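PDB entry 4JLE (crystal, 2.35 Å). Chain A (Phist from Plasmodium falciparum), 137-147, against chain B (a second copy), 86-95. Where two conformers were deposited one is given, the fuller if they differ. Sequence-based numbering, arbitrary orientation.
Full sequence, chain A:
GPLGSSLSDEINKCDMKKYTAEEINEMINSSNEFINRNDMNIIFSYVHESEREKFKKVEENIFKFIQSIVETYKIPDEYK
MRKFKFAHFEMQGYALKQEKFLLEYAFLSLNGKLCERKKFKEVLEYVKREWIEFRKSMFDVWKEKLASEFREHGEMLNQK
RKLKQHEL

Chain A 137-147: SMFDVWKEKLA
Chain B (86-95) FAHFEMQGYA

Trp142(A) is the centre of this contact: its indole acts as a knob in a hole formed by Ala87(B), Glu90(B), Met91(B) and Tyr94(B), and the CG–SD segment of Met91(B) lies along one of its faces. Met91(B) CG stands 3.5 Å from the centroid of the five-membered ring of Trp142(A), only 4° off the ring normal, which makes a nearly ideal CH-pi contact. Met91(B) SD follows at 4.0 Å from the same centroid, 29° off the normal, and comes within 3.6 Å of Trp142(A) CG. A polarizable thioether and its adjoining methylene suit the electron-rich face of an indole, and an unbranched chain can lie close to it.

Both stretches are helical throughout, each part of a longer helix, with phi typically near -65° and psi near -43°; Trp142(A) at -80/-26 and Leu146(A) at -75/-34 depart from this but remain helical. Backbone hydrogen bonds run regularly from i+4 to i; Trp142(A) N to Met138(A) O measures 3.0 Å and Met91(B) N to Ala87(B) O 2.9 Å. The helices run roughly antiparallel, 149° between their N-to-C directions, and their axes approach to 11.8 Å. This wide spacing leaves room for a large side chain between the backbones. The register pairs Met138(A) with Met91(B), CA to CA 7.6 Å, and Trp142(A) with Ala87(B), CA to CA 7.9 Å: one helical step forward on chain A matches one step back on chain B.

Trp142(A) points its CA-to-CB bond toward chain B and adopts chi1 -73° (m) with chi2 87°, which lays the indole across the facing helix. Its six-membered ring brings CH2 to 3.3 Å from Glu90(B) CB. The glutamate contributes the aliphatic base of its side chain here, with chi1 m and chi2 t, while the residue remains exposed. Tyr94(B), chi1 -87° and chi2 -78°, meets the indole edge, its CE2 lying 4.2 Å from Trp142(A) CZ2; its aromatic carbons offer an apolar neighbour at an exposed position. The CA-to-CB bond of Met91(B) is directed sideways relative to chain A, and its m, t, m rotamer carries the sulfur over the indole.

Ala87(B) lines the hole with a single methyl, directed toward chain A. Its CB lies 4.1 Å from Trp142(A) CZ3 and 4.0 Å from Leu146(A) CD2, so one methyl serves two residues a turn apart on chain A. Leu146(A), with chi1 -68° (m) and chi2 159° (t), directs its CA-to-CB bond toward chain B, its branched aliphatic chain suiting a buried place against a methyl. At the opposite end of this apolar strip, Met138(A) also directs its CA-to-CB bond toward chain B; in the conformer given, chi1 and chi2 are t and chi3 is 124°, and the flexible thioether brings CE within 3.7 Å of Met91(B) SD.

No hydrogen bond crosses between the stretches. The 358 Å² buried, both sides summed, comes from packing, and Trp142(A) supplies the largest share of any residue.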

ATOM      1  N   SER A 137      12.676  12.891  -0.776  1.00 46.88           N
ATOM      2  CA  SER A 137      12.397  12.731  -2.193  1.00 45.77           C
ATOM      3  C   SER A 137      10.880  12.780  -2.470  1.00 49.30           C
ATOM      4  O   SER A 137      10.465  13.551  -3.332  1.00 50.30           O
ATOM      5  CB  SER A 137      13.029  11.436  -2.698  1.00 45.97           C
ATOM      6  OG  SER A 137      12.607  11.110  -4.007  1.00 60.42           O
ATOM      7  N   MET A 138      10.082  11.993  -1.699  0.50 45.29           N
ATOM      8  CA  MET A 138       8.616  11.881  -1.764  0.50 44.70           C
ATOM      9  C   MET A 138       7.968  13.257  -1.602  0.50 48.62           C
ATOM     10  O   MET A 138       7.041  13.588  -2.332  0.50 46.62           O
ATOM     11  CB  MET A 138       8.107  10.915  -0.655  0.50 46.47           C
ATOM     12  CG  MET A 138       6.612  10.628  -0.683  0.50 50.01           C
ATOM     13  SD  MET A 138       6.020   9.795   0.822  0.50 54.16           S
ATOM     14  CE  MET A 138       4.789  10.898   1.340  0.50 51.08           C
ATOM     15  N   PHE A 139       8.465  14.044  -0.631  1.00 46.33           N
ATOM     16  CA  PHE A 139       7.945  15.367  -0.304  1.00 47.44           C
ATOM     17  C   PHE A 139       8.076  16.292  -1.502  1.00 51.95           C
ATOM     18  O   PHE A 139       7.090  16.865  -1.941  1.00 52.49           O
ATOM     19  CB  PHE A 139       8.693  15.934   0.910  1.00 50.14           C
ATOM     20  CG  PHE A 139       8.240  17.298   1.345  1.00 52.52           C
ATOM     21  CD1 PHE A 139       6.953  17.500   1.839  1.00 54.42           C
ATOM     22  CD2 PHE A 139       9.092  18.378   1.252  1.00 57.53           C
ATOM     23  CE1 PHE A 139       6.539  18.763   2.238  1.00 56.49           C
ATOM     24  CE2 PHE A 139       8.686  19.637   1.677  1.00 61.27           C
ATOM     25  CZ  PHE A 139       7.413  19.818   2.175  1.00 58.21           C
ATOM     26  N   ASP A 140       9.268  16.334  -2.080  1.00 49.38           N
ATOM     27  CA  ASP A 140       9.614  17.133  -3.243  1.00 50.95           C
ATOM     28  C   ASP A 140       8.872  16.672  -4.497  1.00 55.16           C
ATOM     29  O   ASP A 140       8.244  17.499  -5.166  1.00 57.81           O
ATOM     30  CB  ASP A 140      11.130  17.043  -3.500  1.00 53.75           C
ATOM     31  CG  ASP A 140      12.052  17.714  -2.503  1.00 67.76           C
ATOM     32  OD1 ASP A 140      11.587  18.624  -1.777  1.00 69.76           O
ATOM     33  OD2 ASP A 140      13.258  17.380  -2.496  1.00 76.87           O
ATOM     34  N   VAL A 141       8.975  15.377  -4.841  1.00 48.14           N
ATOM     35  CA  VAL A 141       8.361  14.748  -6.016  1.00 47.27           C
ATOM     36  C   VAL A 141       6.830  15.006  -6.080  1.00 50.37           C
ATOM     37  O   VAL A 141       6.320  15.380  -7.152  1.00 49.39           O
ATOM     38  CB  VAL A 141       8.698  13.213  -6.078  1.00 49.41           C
ATOM     39  CG1 VAL A 141       7.773  12.434  -7.036  1.00 47.95           C
ATOM     40  CG2 VAL A 141      10.171  12.989  -6.439  1.00 49.11           C
ATOM     41  N   TRP A 142       6.121  14.784  -4.962  1.00 45.67           N
ATOM     42  CA  TRP A 142       4.668  14.907  -4.882  1.00 46.89           C
ATOM     43  C   TRP A 142       4.215  16.360  -4.739  1.00 50.59           C
ATOM     44  O   TRP A 142       3.125  16.688  -5.205  1.00 48.26           O
ATOM     45  CB  TRP A 142       4.092  13.974  -3.794  1.00 46.14           C
ATOM     46  CG  TRP A 142       4.166  12.574  -4.301  1.00 47.06           C
ATOM     47  CD1 TRP A 142       5.225  11.712  -4.185  1.00 50.16           C
ATOM     48  CD2 TRP A 142       3.294  12.008  -5.279  1.00 46.63           C
ATOM     49  NE1 TRP A 142       5.028  10.609  -4.992  1.00 49.59           N
ATOM     50  CE2 TRP A 142       3.849  10.766  -5.672  1.00 50.25           C
ATOM     51  CE3 TRP A 142       2.092  12.436  -5.868  1.00 48.34           C
ATOM     52  CZ2 TRP A 142       3.220   9.928  -6.589  1.00 49.48           C
ATOM     53  CZ3 TRP A 142       1.472  11.608  -6.791  1.00 49.93           C
ATOM     54  CH2 TRP A 142       2.036  10.377  -7.147  1.00 50.41           C
ATOM     55  N   LYS A 143       5.071  17.241  -4.186  1.00 48.78           N
ATOM     56  CA  LYS A 143       4.784  18.680  -4.191  1.00 48.36           C
ATOM     57  C   LYS A 143       4.737  19.140  -5.661  1.00 51.14           C
ATOM     58  O   LYS A 143       3.790  19.813  -6.069  1.00 49.73           O
ATOM     59  CB  LYS A 143       5.839  19.489  -3.390  1.00 49.64           C
ATOM     60  CG  LYS A 143       5.374  19.897  -1.983  1.00 48.86           C
ATOM     61  CD  LYS A 143       6.497  20.422  -1.077  1.00 55.92           C
ATOM     62  CE  LYS A 143       7.084  21.777  -1.431  1.00 70.94           C
ATOM     63  NZ  LYS A 143       8.332  22.061  -0.658  1.00 72.42           N
ATOM     64  N   GLU A 144       5.723  18.687  -6.469  1.00 47.01           N
ATOM     65  CA  GLU A 144       5.845  19.049  -7.875  1.00 45.00           C
ATOM     66  C   GLU A 144       4.723  18.484  -8.729  1.00 48.23           C
ATOM     67  O   GLU A 144       4.182  19.214  -9.541  1.00 49.35           O
ATOM     68  CB  GLU A 144       7.183  18.586  -8.414  1.00 45.94           C
ATOM     69  CG  GLU A 144       8.328  19.416  -7.887  1.00 53.73           C
ATOM     70  CD  GLU A 144       9.645  18.686  -7.773  1.00 67.11           C
ATOM     71  OE1 GLU A 144       9.733  17.487  -8.130  1.00 50.06           O
ATOM     72  OE2 GLU A 144      10.611  19.340  -7.329  1.00 59.01           O
ATOM     73  N   LYS A 145       4.377  17.202  -8.565  1.00 43.45           N
ATOM     74  CA  LYS A 145       3.332  16.543  -9.336  1.00 41.77           C
ATOM     75  C   LYS A 145       1.998  17.272  -9.126  1.00 48.36           C
ATOM     76  O   LYS A 145       1.346  17.656 -10.088  1.00 49.86           O
ATOM     77  CB  LYS A 145       3.204  15.053  -8.916  1.00 40.46           C
ATOM     78  CG  LYS A 145       3.845  14.039  -9.826  1.00 46.46           C
ATOM     79  CD  LYS A 145       4.210  12.779  -9.040  1.00 59.90           C
ATOM     80  CE  LYS A 145       4.715  11.617  -9.885  1.00 61.13           C
ATOM     81  NZ  LYS A 145       5.904  11.947 -10.746  1.00 44.79           N
ATOM     82  N   LEU A 146       1.623  17.481  -7.859  1.00 44.41           N
ATOM     83  CA  LEU A 146       0.352  18.096  -7.508  1.00 43.44           C
ATOM     84  C   LEU A 146       0.352  19.587  -7.739  1.00 47.08           C
ATOM     85  O   LEU A 146      -0.669  20.114  -8.156  1.00 46.94           O
ATOM     86  CB  LEU A 146      -0.020  17.777  -6.063  1.00 42.78           C
ATOM     87  CG  LEU A 146      -0.369  16.322  -5.771  1.00 45.43           C
ATOM     88  CD1 LEU A 146      -0.222  16.027  -4.299  1.00 44.11           C
ATOM     89  CD2 LEU A 146      -1.761  15.968  -6.267  1.00 45.65           C
ATOM     90  N   ALA A 147       1.494  20.265  -7.541  1.00 44.84           N
ATOM     91  CA  ALA A 147       1.551  21.709  -7.777  1.00 45.19           C
ATOM     92  C   ALA A 147       1.263  22.022  -9.220  1.00 51.07           C
ATOM     93  O   ALA A 147       0.432  22.890  -9.479  1.00 51.84           O
ATOM     94  CB  ALA A 147       2.900  22.295  -7.376  1.00 45.95           C
TER
ATOM     95  N   PHE B  86      -6.318  10.067  -4.956  1.00 50.31           N
ATOM     96  CA  PHE B  86      -5.466   9.290  -5.863  1.00 49.76           C
ATOM     97  C   PHE B  86      -3.959   9.470  -5.596  1.00 52.24           C
ATOM     98  O   PHE B  86      -3.205   8.519  -5.783  1.00 51.51           O
ATOM     99  CB  PHE B  86      -5.795   9.583  -7.331  1.00 51.81           C
ATOM    100  CG  PHE B  86      -7.196   9.156  -7.748  1.00 54.48           C
ATOM    101  CD1 PHE B  86      -7.598   7.824  -7.652  1.00 57.09           C
ATOM    102  CD2 PHE B  86      -8.077  10.064  -8.327  1.00 58.51           C
ATOM    103  CE1 PHE B  86      -8.880   7.429  -8.061  1.00 57.96           C
ATOM    104  CE2 PHE B  86      -9.355   9.661  -8.751  1.00 61.62           C
ATOM    105  CZ  PHE B  86      -9.751   8.352  -8.596  1.00 58.76           C
ATOM    106  N   ALA B  87      -3.526  10.653  -5.139  1.00 47.89           N
ATOM    107  CA  ALA B  87      -2.124  10.895  -4.812  1.00 46.95           C
ATOM    108  C   ALA B  87      -1.714  10.062  -3.593  1.00 49.63           C
ATOM    109  O   ALA B  87      -0.627   9.489  -3.587  1.00 47.36           O
ATOM    110  CB  ALA B  87      -1.908  12.369  -4.536  1.00 48.23           C
ATOM    111  N   HIS B  88      -2.616   9.961  -2.584  1.00 48.16           N
ATOM    112  CA  HIS B  88      -2.392   9.189  -1.360  1.00 49.11           C
ATOM    113  C   HIS B  88      -2.069   7.724  -1.699  1.00 54.72           C
ATOM    114  O   HIS B  88      -1.130   7.146  -1.138  1.00 56.07           O
ATOM    115  CB  HIS B  88      -3.602   9.279  -0.405  1.00 50.40           C
ATOM    116  CG  HIS B  88      -3.537   8.281   0.722  1.00 53.66           C
ATOM    117  ND1 HIS B  88      -2.560   8.357   1.692  1.00 54.91           N
ATOM    118  CD2 HIS B  88      -4.274   7.164   0.937  1.00 54.64           C
ATOM    119  CE1 HIS B  88      -2.744   7.304   2.465  1.00 54.07           C
ATOM    120  NE2 HIS B  88      -3.769   6.567   2.053  1.00 54.36           N
ATOM    121  N   PHE B  89      -2.843   7.158  -2.637  1.00 50.05           N
ATOM    122  CA  PHE B  89      -2.735   5.806  -3.181  1.00 48.54           C
ATOM    123  C   PHE B  89      -1.424   5.576  -3.895  1.00 48.86           C
ATOM    124  O   PHE B  89      -0.814   4.516  -3.775  1.00 48.33           O
ATOM    125  CB  PHE B  89      -3.882   5.570  -4.177  1.00 50.70           C
ATOM    126  CG  PHE B  89      -5.272   5.426  -3.581  1.00 52.72           C
ATOM    127  CD1 PHE B  89      -5.542   4.444  -2.621  1.00 54.70           C
ATOM    128  CD2 PHE B  89      -6.333   6.184  -4.065  1.00 54.47           C
ATOM    129  CE1 PHE B  89      -6.828   4.278  -2.113  1.00 56.25           C
ATOM    130  CE2 PHE B  89      -7.624   6.027  -3.544  1.00 58.57           C
ATOM    131  CZ  PHE B  89      -7.871   5.047  -2.603  1.00 56.76           C
ATOM    132  N   GLU B  90      -1.014   6.546  -4.687  1.00 44.29           N
ATOM    133  CA  GLU B  90       0.249   6.479  -5.445  1.00 43.23           C
ATOM    134  C   GLU B  90       1.461   6.522  -4.487  1.00 45.47           C
ATOM    135  O   GLU B  90       2.386   5.730  -4.654  1.00 44.43           O
ATOM    136  CB  GLU B  90       0.318   7.615  -6.451  1.00 43.81           C
ATOM    137  CG  GLU B  90      -0.753   7.519  -7.525  1.00 54.21           C
ATOM    138  CD  GLU B  90      -0.549   8.514  -8.646  1.00 94.05           C
ATOM    139  OE1 GLU B  90      -1.167   9.603  -8.604  1.00 83.88           O
ATOM    140  OE2 GLU B  90       0.293   8.232  -9.529  1.00105.57           O
ATOM    141  N   MET B  91       1.400   7.391  -3.454  1.00 41.88           N
ATOM    142  CA  MET B  91       2.449   7.522  -2.422  1.00 42.64           C
ATOM    143  C   MET B  91       2.561   6.243  -1.583  1.00 46.14           C
ATOM    144  O   MET B  91       3.686   5.781  -1.353  1.00 46.95           O
ATOM    145  CB  MET B  91       2.220   8.757  -1.551  1.00 44.58           C
ATOM    146  CG  MET B  91       2.422  10.033  -2.332  1.00 47.74           C
ATOM    147  SD  MET B  91       2.365  11.557  -1.379  1.00 53.06           S
ATOM    148  CE  MET B  91       0.640  11.822  -1.184  1.00 49.33           C
ATOM    149  N   GLN B  92       1.402   5.614  -1.218  1.00 41.43           N
ATOM    150  CA  GLN B  92       1.362   4.317  -0.522  1.00 40.88           C
ATOM    151  C   GLN B  92       2.068   3.265  -1.365  1.00 46.84           C
ATOM    152  O   GLN B  92       2.896   2.532  -0.840  1.00 47.83           O
ATOM    153  CB  GLN B  92      -0.076   3.856  -0.207  1.00 41.55           C
ATOM    154  CG  GLN B  92      -0.797   4.688   0.874  1.00 62.17           C
ATOM    155  CD  GLN B  92      -0.571   4.212   2.303  1.00 85.15           C
ATOM    156  OE1 GLN B  92       0.564   4.175   2.802  1.00 79.68           O
ATOM    157  NE2 GLN B  92      -1.658   3.889   3.019  1.00 73.93           N
ATOM    158  N   GLY B  93       1.797   3.269  -2.670  1.00 44.11           N
ATOM    159  CA  GLY B  93       2.398   2.366  -3.644  1.00 44.16           C
ATOM    160  C   GLY B  93       3.918   2.428  -3.678  1.00 51.92           C
ATOM    161  O   GLY B  93       4.595   1.396  -3.704  1.00 51.87           O
ATOM    162  N   TYR B  94       4.466   3.646  -3.653  1.00 50.83           N
ATOM    163  CA  TYR B  94       5.906   3.866  -3.630  1.00 52.01           C
ATOM    164  C   TYR B  94       6.508   3.446  -2.290  1.00 48.75           C
ATOM    165  O   TYR B  94       7.579   2.849  -2.284  1.00 45.78           O
ATOM    166  CB  TYR B  94       6.226   5.331  -3.934  1.00 56.86           C
ATOM    167  CG  TYR B  94       6.337   5.580  -5.417  1.00 65.66           C
ATOM    168  CD1 TYR B  94       7.482   5.209  -6.125  1.00 69.87           C
ATOM    169  CD2 TYR B  94       5.275   6.133  -6.132  1.00 67.40           C
ATOM    170  CE1 TYR B  94       7.579   5.417  -7.500  1.00 73.67           C
ATOM    171  CE2 TYR B  94       5.380   6.389  -7.499  1.00 68.91           C
ATOM    172  CZ  TYR B  94       6.531   6.025  -8.181  1.00 83.65           C
ATOM    173  OH  TYR B  94       6.635   6.263  -9.535  1.00 91.88           O
ATOM    174  N   ALA B  95       5.797   3.702  -1.181  1.00 45.40           N
ATOM    175  CA  ALA B  95       6.244   3.303   0.163  1.00 46.38           C
ATOM    176  C   ALA B  95       6.309   1.787   0.300  1.00 54.44           C
ATOM    177  O   ALA B  95       7.242   1.312   0.930  1.00 54.34           O
ATOM    178  CB  ALA B  95       5.333   3.886   1.229  1.00 47.00           C
TER